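Local atomic coordinates of PT26-6P (Thermococcus sp., PDB entry 2WB7), a protein that is of unknown function but is encoded by a mobile extrachromosomal element of a euryarchaeon and combines immunoglobulin-like and helical domains. Residues A[23-28]-A[335-340]; A[264-269]-A[357-362]; A[250-255]-A[283-288]. All coordinates share one frame; numbering follows the deposited sequence.

Contact 1: A[23-28]-A[335-340]; sequences AAHKAA and PTFFGL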
loop_
_atom_site.group_PDB
_atom_site.type_symbol
_atom_site.label_atom_id
_atom_site.label_comp_id
_atom_site.label_asym_id
_atom_site.label_seq_id
_atom_site.Cartn_x
_atom_site.Cartn_y
_atom_site.Cartn_z
ATOM N N ALA A 23 -14.530 -4.037 -9.874
ATOM C CA ALA A 23 -14.257 -3.736 -8.456
ATOM C C ALA A 23 -12.786 -3.360 -8.243
ATOM O O ALA A 23 -12.475 -2.442 -7.492
ATOM C CB ALA A 23 -14.651 -4.889 -7.553
ATOM N N ALA A 24 -11.887 -4.075 -8.906
ATOM C CA ALA A 24 -10.472 -3.725 -8.881
ATOM C C ALA A 24 -10.221 -2.284 -9.338
ATOM O O ALA A 24 -9.520 -1.519 -8.663
ATOM C CB ALA A 24 -9.657 -4.702 -9.733
ATOM N N HIS A 25 -10.789 -1.925 -10.489
ATOM C CA HIS A 25 -10.632 -0.582 -11.030
ATOM C C HIS A 25 -11.130 0.445 -10.020
ATOM O O HIS A 25 -10.413 1.390 -9.679
ATOM C CB HIS A 25 -11.331 -0.456 -12.384
ATOM C CG HIS A 25 -10.582 -1.111 -13.499
ATOM N ND1 HIS A 25 -11.189 -1.926 -14.429
ATOM C CD2 HIS A 25 -9.263 -1.089 -13.823
ATOM C CE1 HIS A 25 -10.282 -2.370 -15.286
ATOM N NE2 HIS A 25 -9.106 -1.877 -14.941
ATOM N N LYS A 26 -12.338 0.217 -9.508
ATOM C CA LYS A 26 -12.925 1.051 -8.460
ATOM C C LYS A 26 -11.976 1.256 -7.297
ATOM O O LYS A 26 -11.764 2.382 -6.859
ATOM C CB LYS A 26 -14.202 0.404 -7.926
ATOM C CG LYS A 26 -15.423 0.714 -8.725
ATOM C CD LYS A 26 -15.800 2.144 -8.450
ATOM C CE LYS A 26 -16.069 2.309 -6.978
ATOM N NZ LYS A 26 -17.133 1.356 -6.589
ATOM N N ALA A 27 -11.421 0.157 -6.788
ATOM C CA ALA A 27 -10.546 0.207 -5.638
ATOM C C ALA A 27 -9.354 1.083 -5.972
ATOM O O ALA A 27 -8.941 1.927 -5.171
ATOM C CB ALA A 27 -10.098 -1.187 -5.279
ATOM N N ALA A 28 -8.802 0.866 -7.164
ATOM C CA ALA A 28 -7.677 1.652 -7.663
ATOM C C ALA A 28 -8.026 3.139 -7.614
ATOM O O ALA A 28 -7.321 3.941 -7.001
ATOM C CB ALA A 28 -7.361 1.245 -9.078
ATOM N N PRO A 335 -3.624 0.285 -16.823
ATOM C CA PRO A 335 -3.785 -0.738 -15.787
ATOM C C PRO A 335 -3.642 -2.119 -16.402
ATOM O O PRO A 335 -4.103 -2.350 -17.509
ATOM C CB PRO A 335 -5.221 -0.521 -15.299
ATOM C CG PRO A 335 -5.485 0.922 -15.572
ATOM C CD PRO A 335 -4.746 1.236 -16.845
ATOM N N THR A 336 -2.992 -3.032 -15.708
ATOM C CA THR A 336 -2.835 -4.357 -16.248
ATOM C C THR A 336 -2.971 -5.385 -15.167
ATOM O O THR A 336 -2.525 -5.181 -14.040
ATOM C CB THR A 336 -1.472 -4.527 -16.869
ATOM O OG1 THR A 336 -1.120 -3.310 -17.520
ATOM C CG2 THR A 336 -1.484 -5.682 -17.866
ATOM N N PHE A 337 -3.578 -6.501 -15.536
ATOM C CA PHE A 337 -3.861 -7.562 -14.596
ATOM C C PHE A 337 -2.864 -8.684 -14.752
ATOM O O PHE A 337 -2.439 -9.002 -15.852
ATOM C CB PHE A 337 -5.252 -8.115 -14.838
ATOM C CG PHE A 337 -6.347 -7.239 -14.339
ATOM C CD1 PHE A 337 -6.727 -7.289 -13.005
ATOM C CD2 PHE A 337 -7.025 -6.384 -15.206
ATOM C CE1 PHE A 337 -7.752 -6.498 -12.539
ATOM C CE2 PHE A 337 -8.059 -5.586 -14.748
ATOM C CZ PHE A 337 -8.416 -5.639 -13.407
ATOM N N PHE A 338 -2.513 -9.288 -13.630
ATOM C CA PHE A 338 -1.583 -10.388 -13.611
ATOM C C PHE A 338 -2.174 -11.423 -12.686
ATOM O O PHE A 338 -2.702 -11.086 -11.629
ATOM C CB PHE A 338 -0.224 -9.914 -13.098
ATOM C CG PHE A 338 0.392 -8.829 -13.943
ATOM C CD1 PHE A 338 0.098 -7.496 -13.711
ATOM C CD2 PHE A 338 1.242 -9.145 -14.990
ATOM C CE1 PHE A 338 0.659 -6.501 -14.496
ATOM C CE2 PHE A 338 1.803 -8.148 -15.781
ATOM C CZ PHE A 338 1.515 -6.829 -15.529
ATOM N N GLY A 339 -2.120 -12.681 -13.091
ATOM C CA GLY A 339 -2.681 -13.752 -12.288
ATOM C C GLY A 339 -1.620 -14.554 -11.584
ATOM O O GLY A 339 -0.479 -14.604 -12.023
ATOM N N LEU A 340 -1.992 -15.164 -10.468
ATOM C CA LEU A 340 -1.125 -16.108 -9.769
ATOM C C LEU A 340 -2.026 -17.144 -9.180
ATOM O O LEU A 340 -3.015 -16.814 -8.556
ATOM C CB LEU A 340 -0.344 -15.445 -8.639
ATOM C CG LEU A 340 0.584 -16.399 -7.889
ATOM C CD1 LEU A 340 1.447 -17.169 -8.863
ATOM C CD2 LEU A 340 1.439 -15.646 -6.915
#
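Ala24 and His25, neighbours on helix 21-34, meet Phe337 near the start of strand 336-343, an outermost strand of its sheet within the chain, and Pro335 just ahead of it. Ala24 is the first to touch: its CB lies in the plane of the Phe337 ring, at the ring edge, with Ala24 CB 3.8 Å from Phe337 CE1. Its methyl group already points to the strand and is buried. One residue on, His25 has its CG beside the backbone N and anti to the carbonyl carbon (chi1 -76°), which brings the far end of the imidazole nearer the strand than its CB. The two rings form an offset edge-to-face pair, with the edge of Phe337 turned to the face of His25, centroids 5.5 Å apart and planes at 70°. The nearest atoms are His25 NE2 and Phe337 CE2, 3.9 Å apart, while Phe337 CZ stands over the imidazole face. Pro335 reaches the same imidazole at its edge, its CB 4.1 Å from His25 NE2. Leu287 of the neighbouring strand 281-290 packs on both His25 and Pro335, and Lys285 makes a cation-pi contact with the Phe337 ring. With a methyl group, a proline carbon and an edge-to-face ring pair as its parts, the contact depends on dispersion and weak ring electrostatics and uses no direct polar bond between the two segments.

Contact 2: A[264-269]-A[357-362]; sequences SDFIII and GLVYAY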
loop_
_atom_site.group_PDB
_atom_site.type_symbol
_atom_site.label_atom_id
_atom_site.label_comp_id
_atom_site.label_asym_id
_atom_site.label_seq_id
_atom_site.Cartn_x
_atom_site.Cartn_y
_atom_site.Cartn_z
ATOM N N SER A 264 2.842 6.460 -3.965
ATOM C CA SER A 264 2.314 7.655 -4.613
ATOM C C SER A 264 2.442 7.568 -6.134
ATOM O O SER A 264 1.684 8.198 -6.863
ATOM C CB SER A 264 3.047 8.887 -4.110
ATOM O OG SER A 264 2.829 9.095 -2.725
ATOM N N ASP A 265 3.406 6.794 -6.613
ATOM C CA ASP A 265 3.673 6.730 -8.048
ATOM C C ASP A 265 2.763 5.740 -8.771
ATOM O O ASP A 265 2.229 6.052 -9.840
ATOM C CB ASP A 265 5.132 6.369 -8.307
ATOM C CG ASP A 265 6.097 7.351 -7.662
ATOM O OD1 ASP A 265 5.647 8.462 -7.292
ATOM O OD2 ASP A 265 7.294 7.010 -7.515
ATOM N N PHE A 266 2.602 4.547 -8.193
ATOM C CA PHE A 266 1.690 3.541 -8.727
ATOM C C PHE A 266 1.183 2.613 -7.638
ATOM O O PHE A 266 1.717 2.600 -6.531
ATOM C CB PHE A 266 2.333 2.743 -9.865
ATOM C CG PHE A 266 3.528 1.925 -9.452
ATOM C CD1 PHE A 266 3.430 0.558 -9.325
ATOM C CD2 PHE A 266 4.755 2.518 -9.217
ATOM C CE1 PHE A 266 4.540 -0.195 -8.958
ATOM C CE2 PHE A 266 5.856 1.772 -8.857
ATOM C CZ PHE A 266 5.755 0.422 -8.727
ATOM N N ILE A 267 0.140 1.854 -7.938
ATOM C CA ILE A 267 -0.488 1.027 -6.919
ATOM C C ILE A 267 -0.756 -0.380 -7.418
ATOM O O ILE A 267 -0.758 -0.649 -8.620
ATOM C CB ILE A 267 -1.810 1.629 -6.419
ATOM C CG1 ILE A 267 -2.949 1.308 -7.387
ATOM C CG2 ILE A 267 -1.692 3.127 -6.270
ATOM C CD1 ILE A 267 -4.245 2.047 -7.073
ATOM N N ILE A 268 -0.948 -1.286 -6.475
ATOM C CA ILE A 268 -1.339 -2.636 -6.795
ATOM C C ILE A 268 -2.640 -2.941 -6.075
ATOM O O ILE A 268 -2.741 -2.769 -4.848
ATOM C CB ILE A 268 -0.270 -3.638 -6.371
ATOM C CG1 ILE A 268 1.012 -3.412 -7.171
ATOM C CG2 ILE A 268 -0.778 -5.062 -6.544
ATOM C CD1 ILE A 268 2.103 -4.438 -6.859
ATOM N N ILE A 269 -3.647 -3.371 -6.829
ATOM C CA ILE A 269 -4.877 -3.848 -6.210
ATOM C C ILE A 269 -4.871 -5.372 -6.264
ATOM O O ILE A 269 -4.462 -5.959 -7.281
ATOM C CB ILE A 269 -6.135 -3.302 -6.910
ATOM C CG1 ILE A 269 -6.255 -1.801 -6.677
ATOM C CG2 ILE A 269 -7.367 -3.993 -6.376
ATOM C CD1 ILE A 269 -6.054 -1.403 -5.232
ATOM N N GLY A 357 3.678 -9.124 -3.741
ATOM C CA GLY A 357 3.929 -8.599 -5.077
ATOM C C GLY A 357 5.001 -7.536 -5.025
ATOM O O GLY A 357 4.927 -6.593 -4.222
ATOM N N LEU A 358 6.009 -7.696 -5.867
ATOM C CA LEU A 358 7.066 -6.719 -6.008
ATOM C C LEU A 358 7.117 -6.188 -7.442
ATOM O O LEU A 358 7.147 -6.956 -8.406
ATOM C CB LEU A 358 8.404 -7.355 -5.637
ATOM C CG LEU A 358 8.531 -8.015 -4.258
ATOM C CD1 LEU A 358 9.934 -8.538 -4.090
ATOM C CD2 LEU A 358 8.212 -7.061 -3.132
ATOM N N VAL A 359 7.127 -4.863 -7.571
ATOM C CA VAL A 359 7.317 -4.198 -8.858
ATOM C C VAL A 359 8.452 -3.188 -8.790
ATOM O O VAL A 359 8.646 -2.491 -7.784
ATOM C CB VAL A 359 6.052 -3.470 -9.311
ATOM C CG1 VAL A 359 6.186 -3.040 -10.761
ATOM C CG2 VAL A 359 4.857 -4.388 -9.145
ATOM N N TYR A 360 9.195 -3.117 -9.883
ATOM C CA TYR A 360 10.347 -2.251 -10.001
ATOM C C TYR A 360 10.227 -1.542 -11.336
ATOM O O TYR A 360 10.095 -2.198 -12.370
ATOM C CB TYR A 360 11.609 -3.106 -9.975
ATOM C CG TYR A 360 12.902 -2.363 -10.171
ATOM C CD1 TYR A 360 13.549 -1.763 -9.099
ATOM C CD2 TYR A 360 13.499 -2.298 -11.420
ATOM C CE1 TYR A 360 14.752 -1.089 -9.272
ATOM C CE2 TYR A 360 14.704 -1.626 -11.610
ATOM C CZ TYR A 360 15.323 -1.024 -10.534
ATOM O OH TYR A 360 16.522 -0.367 -10.724
ATOM N N ALA A 361 10.254 -0.211 -11.326
ATOM C CA ALA A 361 10.167 0.539 -12.582
ATOM C C ALA A 361 11.045 1.793 -12.585
ATOM O O ALA A 361 11.694 2.112 -11.592
ATOM C CB ALA A 361 8.717 0.876 -12.919
ATOM N N TYR A 362 11.070 2.478 -13.722
ATOM C CA TYR A 362 11.815 3.712 -13.866
ATOM C C TYR A 362 10.886 4.842 -14.235
ATOM O O TYR A 362 10.041 4.711 -15.123
ATOM C CB TYR A 362 12.865 3.578 -14.959
ATOM C CG TYR A 362 13.965 2.603 -14.625
ATOM C CD1 TYR A 362 15.070 3.008 -13.899
ATOM C CD2 TYR A 362 13.900 1.273 -15.038
ATOM C CE1 TYR A 362 16.084 2.119 -13.585
ATOM C CE2 TYR A 362 14.909 0.382 -14.722
ATOM C CZ TYR A 362 15.998 0.814 -13.999
ATOM O OH TYR A 362 17.000 -0.063 -13.681
#
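Strands 266-269 and 357-362, which carry Phe266, Ile268 and Val359, run nearly antiparallel at 156°, with their short axes 9.3 Å apart at closest approach; this spacing is that of facing layers, too wide for hydrogen-bonded neighbours. The nearest pair of CA atoms, those of Ile268 and Gly357, is still 8.1 Å apart, and the gap is bridged chiefly by side chains. Val359 is the common partner, and its two branches divide the work. CG1 is anti to the backbone N (chi1 -168°) and lies beside Phe266, whereas CG2 turns to Ile268. Phe266 brings the edge of its ring, with Val359 CB near the ring plane: Phe266 CE1 is 3.6 Å from Val359 CB and 3.7 Å from Val359 CG1. On the other branch, Ile268 CD1, at the end of an extended chain (chi2 -176°), lies 3.6 Å from Val359 CG2. With an alanine in place of Phe266, the ring edge is removed, and Val359 CB and CG1 would probably face a gap while Leu375, on which Phe266 also packs, would be likely to lose a neighbour. The alternate residues serve other neighbours: Ile267 and Ile269 pack on helix 21-34, while Leu358 and Tyr360 point away and pack on helix 135-144. Two strands, 253-261 and 370-379, separate these segments in the order of one antiparallel sheet, yet the segments face each other across a buried apolar layer. Such a folded-over sheet with alternating inward side chains resembles the core of a beta sandwich, consistent with assignment of this region to an immunoglobulin-like domain.

Contact 3: A[250-255]-A[283-288]; sequences GKWVLY and MYKFLI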
loop_
_atom_site.group_PDB
_atom_site.type_symbol
_atom_site.label_atom_id
_atom_site.label_comp_id
_atom_site.label_asym_id
_atom_site.label_seq_id
_atom_site.Cartn_x
_atom_site.Cartn_y
_atom_site.Cartn_z
ATOM N N GLY A 250 -15.059 -19.957 -7.749
ATOM C CA GLY A 250 -14.858 -19.010 -8.832
ATOM C C GLY A 250 -15.235 -17.582 -8.491
ATOM O O GLY A 250 -15.374 -16.747 -9.379
ATOM N N LYS A 251 -15.391 -17.280 -7.205
ATOM C CA LYS A 251 -15.673 -15.908 -6.795
ATOM C C LYS A 251 -14.447 -15.207 -6.218
ATOM O O LYS A 251 -13.522 -15.857 -5.726
ATOM C CB LYS A 251 -16.838 -15.869 -5.818
ATOM C CG LYS A 251 -18.113 -16.387 -6.435
ATOM C CD LYS A 251 -19.330 -15.592 -5.953
ATOM C CE LYS A 251 -20.594 -16.136 -6.593
ATOM N NZ LYS A 251 -20.248 -16.649 -7.956
ATOM N N TRP A 252 -14.442 -13.882 -6.295
ATOM C CA TRP A 252 -13.321 -13.094 -5.807
ATOM C C TRP A 252 -13.761 -12.156 -4.709
ATOM O O TRP A 252 -14.942 -11.879 -4.553
ATOM C CB TRP A 252 -12.743 -12.247 -6.937
ATOM C CG TRP A 252 -12.438 -13.003 -8.182
ATOM C CD1 TRP A 252 -13.310 -13.330 -9.174
ATOM C CD2 TRP A 252 -11.162 -13.508 -8.586
ATOM N NE1 TRP A 252 -12.658 -14.010 -10.168
ATOM C CE2 TRP A 252 -11.340 -14.141 -9.830
ATOM C CE3 TRP A 252 -9.889 -13.494 -8.013
ATOM C CZ2 TRP A 252 -10.296 -14.757 -10.512
ATOM C CZ3 TRP A 252 -8.854 -14.107 -8.694
ATOM C CH2 TRP A 252 -9.064 -14.724 -9.929
ATOM N N VAL A 253 -12.790 -11.659 -3.959
ATOM C CA VAL A 253 -12.986 -10.526 -3.079
ATOM C C VAL A 253 -11.732 -9.673 -3.201
ATOM O O VAL A 253 -10.650 -10.195 -3.489
ATOM C CB VAL A 253 -13.106 -10.968 -1.636
ATOM C CG1 VAL A 253 -14.477 -11.572 -1.356
ATOM C CG2 VAL A 253 -11.994 -11.935 -1.310
ATOM N N LEU A 254 -11.863 -8.369 -3.001
ATOM C CA LEU A 254 -10.687 -7.525 -2.952
ATOM C C LEU A 254 -10.047 -7.725 -1.600
ATOM O O LEU A 254 -10.736 -7.919 -0.601
ATOM C CB LEU A 254 -11.077 -6.071 -3.106
ATOM C CG LEU A 254 -11.609 -5.666 -4.486
ATOM C CD1 LEU A 254 -11.673 -4.129 -4.546
ATOM C CD2 LEU A 254 -10.741 -6.245 -5.619
ATOM N N TYR A 255 -8.727 -7.701 -1.546
ATOM C CA TYR A 255 -8.076 -7.820 -0.246
ATOM C C TYR A 255 -7.479 -6.479 0.152
ATOM O O TYR A 255 -7.072 -5.694 -0.705
ATOM C CB TYR A 255 -7.002 -8.928 -0.262
ATOM C CG TYR A 255 -7.515 -10.278 0.203
ATOM C CD1 TYR A 255 -8.108 -11.174 -0.681
ATOM C CD2 TYR A 255 -7.412 -10.650 1.536
ATOM C CE1 TYR A 255 -8.578 -12.394 -0.244
ATOM C CE2 TYR A 255 -7.873 -11.859 1.980
ATOM C CZ TYR A 255 -8.449 -12.724 1.097
ATOM O OH TYR A 255 -8.905 -13.929 1.566
HETATM N N MSE A 283 -6.886 -18.513 -6.161
HETATM C CA MSE A 283 -6.566 -17.647 -7.305
HETATM C C MSE A 283 -6.230 -16.226 -6.851
HETATM O O MSE A 283 -6.920 -15.657 -5.996
HETATM C CB MSE A 283 -7.776 -17.515 -8.234
HETATM C CG MSE A 283 -8.483 -18.791 -8.648
HETATM SE SE MSE A 283 -7.531 -19.626 -10.068
HETATM C CE MSE A 283 -6.190 -20.397 -8.969
ATOM N N TYR A 284 -5.209 -15.631 -7.451
ATOM C CA TYR A 284 -4.930 -14.216 -7.234
ATOM C C TYR A 284 -4.972 -13.500 -8.554
ATOM O O TYR A 284 -4.690 -14.085 -9.585
ATOM C CB TYR A 284 -3.549 -13.999 -6.610
ATOM C CG TYR A 284 -3.419 -14.496 -5.182
ATOM C CD1 TYR A 284 -3.415 -13.606 -4.116
ATOM C CD2 TYR A 284 -3.291 -15.864 -4.907
ATOM C CE1 TYR A 284 -3.299 -14.058 -2.823
ATOM C CE2 TYR A 284 -3.174 -16.331 -3.607
ATOM C CZ TYR A 284 -3.185 -15.432 -2.575
ATOM O OH TYR A 284 -3.064 -15.893 -1.286
ATOM N N LYS A 285 -5.305 -12.223 -8.506
ATOM C CA LYS A 285 -5.337 -11.380 -9.688
ATOM C C LYS A 285 -4.862 -10.000 -9.216
ATOM O O LYS A 285 -5.466 -9.396 -8.316
ATOM C CB LYS A 285 -6.774 -11.316 -10.212
ATOM C CG LYS A 285 -6.939 -11.358 -11.727
ATOM C CD LYS A 285 -8.435 -11.274 -12.110
ATOM C CE LYS A 285 -8.698 -11.732 -13.543
ATOM N NZ LYS A 285 -8.445 -10.658 -14.577
ATOM N N PHE A 286 -3.770 -9.509 -9.787
ATOM C CA PHE A 286 -3.236 -8.225 -9.363
ATOM C C PHE A 286 -3.385 -7.151 -10.432
ATOM O O PHE A 286 -3.092 -7.378 -11.601
ATOM C CB PHE A 286 -1.763 -8.351 -9.003
ATOM C CG PHE A 286 -1.479 -9.344 -7.922
ATOM C CD1 PHE A 286 -1.203 -10.674 -8.232
ATOM C CD2 PHE A 286 -1.442 -8.945 -6.593
ATOM C CE1 PHE A 286 -0.916 -11.601 -7.228
ATOM C CE2 PHE A 286 -1.151 -9.865 -5.575
ATOM C CZ PHE A 286 -0.886 -11.195 -5.896
ATOM N N LEU A 287 -3.840 -5.978 -10.021
ATOM C CA LEU A 287 -3.918 -4.838 -10.909
ATOM C C LEU A 287 -2.743 -3.916 -10.624
ATOM O O LEU A 287 -2.488 -3.566 -9.466
ATOM C CB LEU A 287 -5.210 -4.092 -10.624
ATOM C CG LEU A 287 -5.556 -2.979 -11.585
ATOM C CD1 LEU A 287 -5.326 -3.457 -12.999
ATOM C CD2 LEU A 287 -6.993 -2.649 -11.393
ATOM N N ILE A 288 -2.013 -3.532 -11.662
ATOM C CA ILE A 288 -0.953 -2.545 -11.510
ATOM C C ILE A 288 -1.350 -1.273 -12.256
ATOM O O ILE A 288 -1.569 -1.316 -13.447
ATOM C CB ILE A 288 0.384 -3.070 -12.051
ATOM C CG1 ILE A 288 0.792 -4.351 -11.329
ATOM C CG2 ILE A 288 1.477 -2.035 -11.868
ATOM C CD1 ILE A 288 2.130 -4.888 -11.787
#
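A beta meander formed by strands 253-261, 266-272 and 281-290 frames this contact, in which Trp252, just ahead of the first strand, meets Met283 and Lys285 of the third. Because strand 266-272 lies between the outer two in the sheet, the backbones stay well apart, with the CA atoms of Trp252 and Met283 8.3 Å from each other, and the indole has to span the distance. Its CG sits beside the backbone N and anti to the carbonyl carbon (chi1 -51°), an orientation that carries the six-membered ring to the third strand. Trp252 CH2 is 3.5 Å from Met283 CB, an oblique approach, and the selenomethionine chain then bends at chi2 and chi3, leading its SE away from the indole. Backbone atoms also contribute: Trp252 CZ3 is 3.7 Å from Met283 O, and Tyr284 C lies at the indole edge, near its plane. The N-terminal region joins here through the backbone hydrogen bond of Trp252 with Leu17 and the packing of its side chain on Ala20. Lys285 contributes the aliphatic part of its chain, which crosses the indole at about a right angle. Lys285 CB is 3.8 Å from Trp252 CZ3, and further along the chain Lys285 CD stands 4.1 Å above one indole face, offset toward the rim.

From the N terminus, the helix bearing 23-28 opens contact 1, which closes only at 335-340, after 306 intervening residues that include the first immunoglobulin-like region. Contact 3 is nested inside that loop, opening at 250-255 and closing at 283-288. Contact 2 crosses both: it opens at 264-269, within contact 3, and closes at 357-362, beyond the end of contact 1. All three reach the same antiparallel sheet. Contact 1 ties the N-terminal helix to one outermost strand, contact 3 joins the lead-in to the first strand of a meander to its third strand, and contact 2 joins facing parts of the sheet. Ile269 of contact 2 links it to the other two, packing on Ala27 and Ala28 and bonding through its backbone with Leu287.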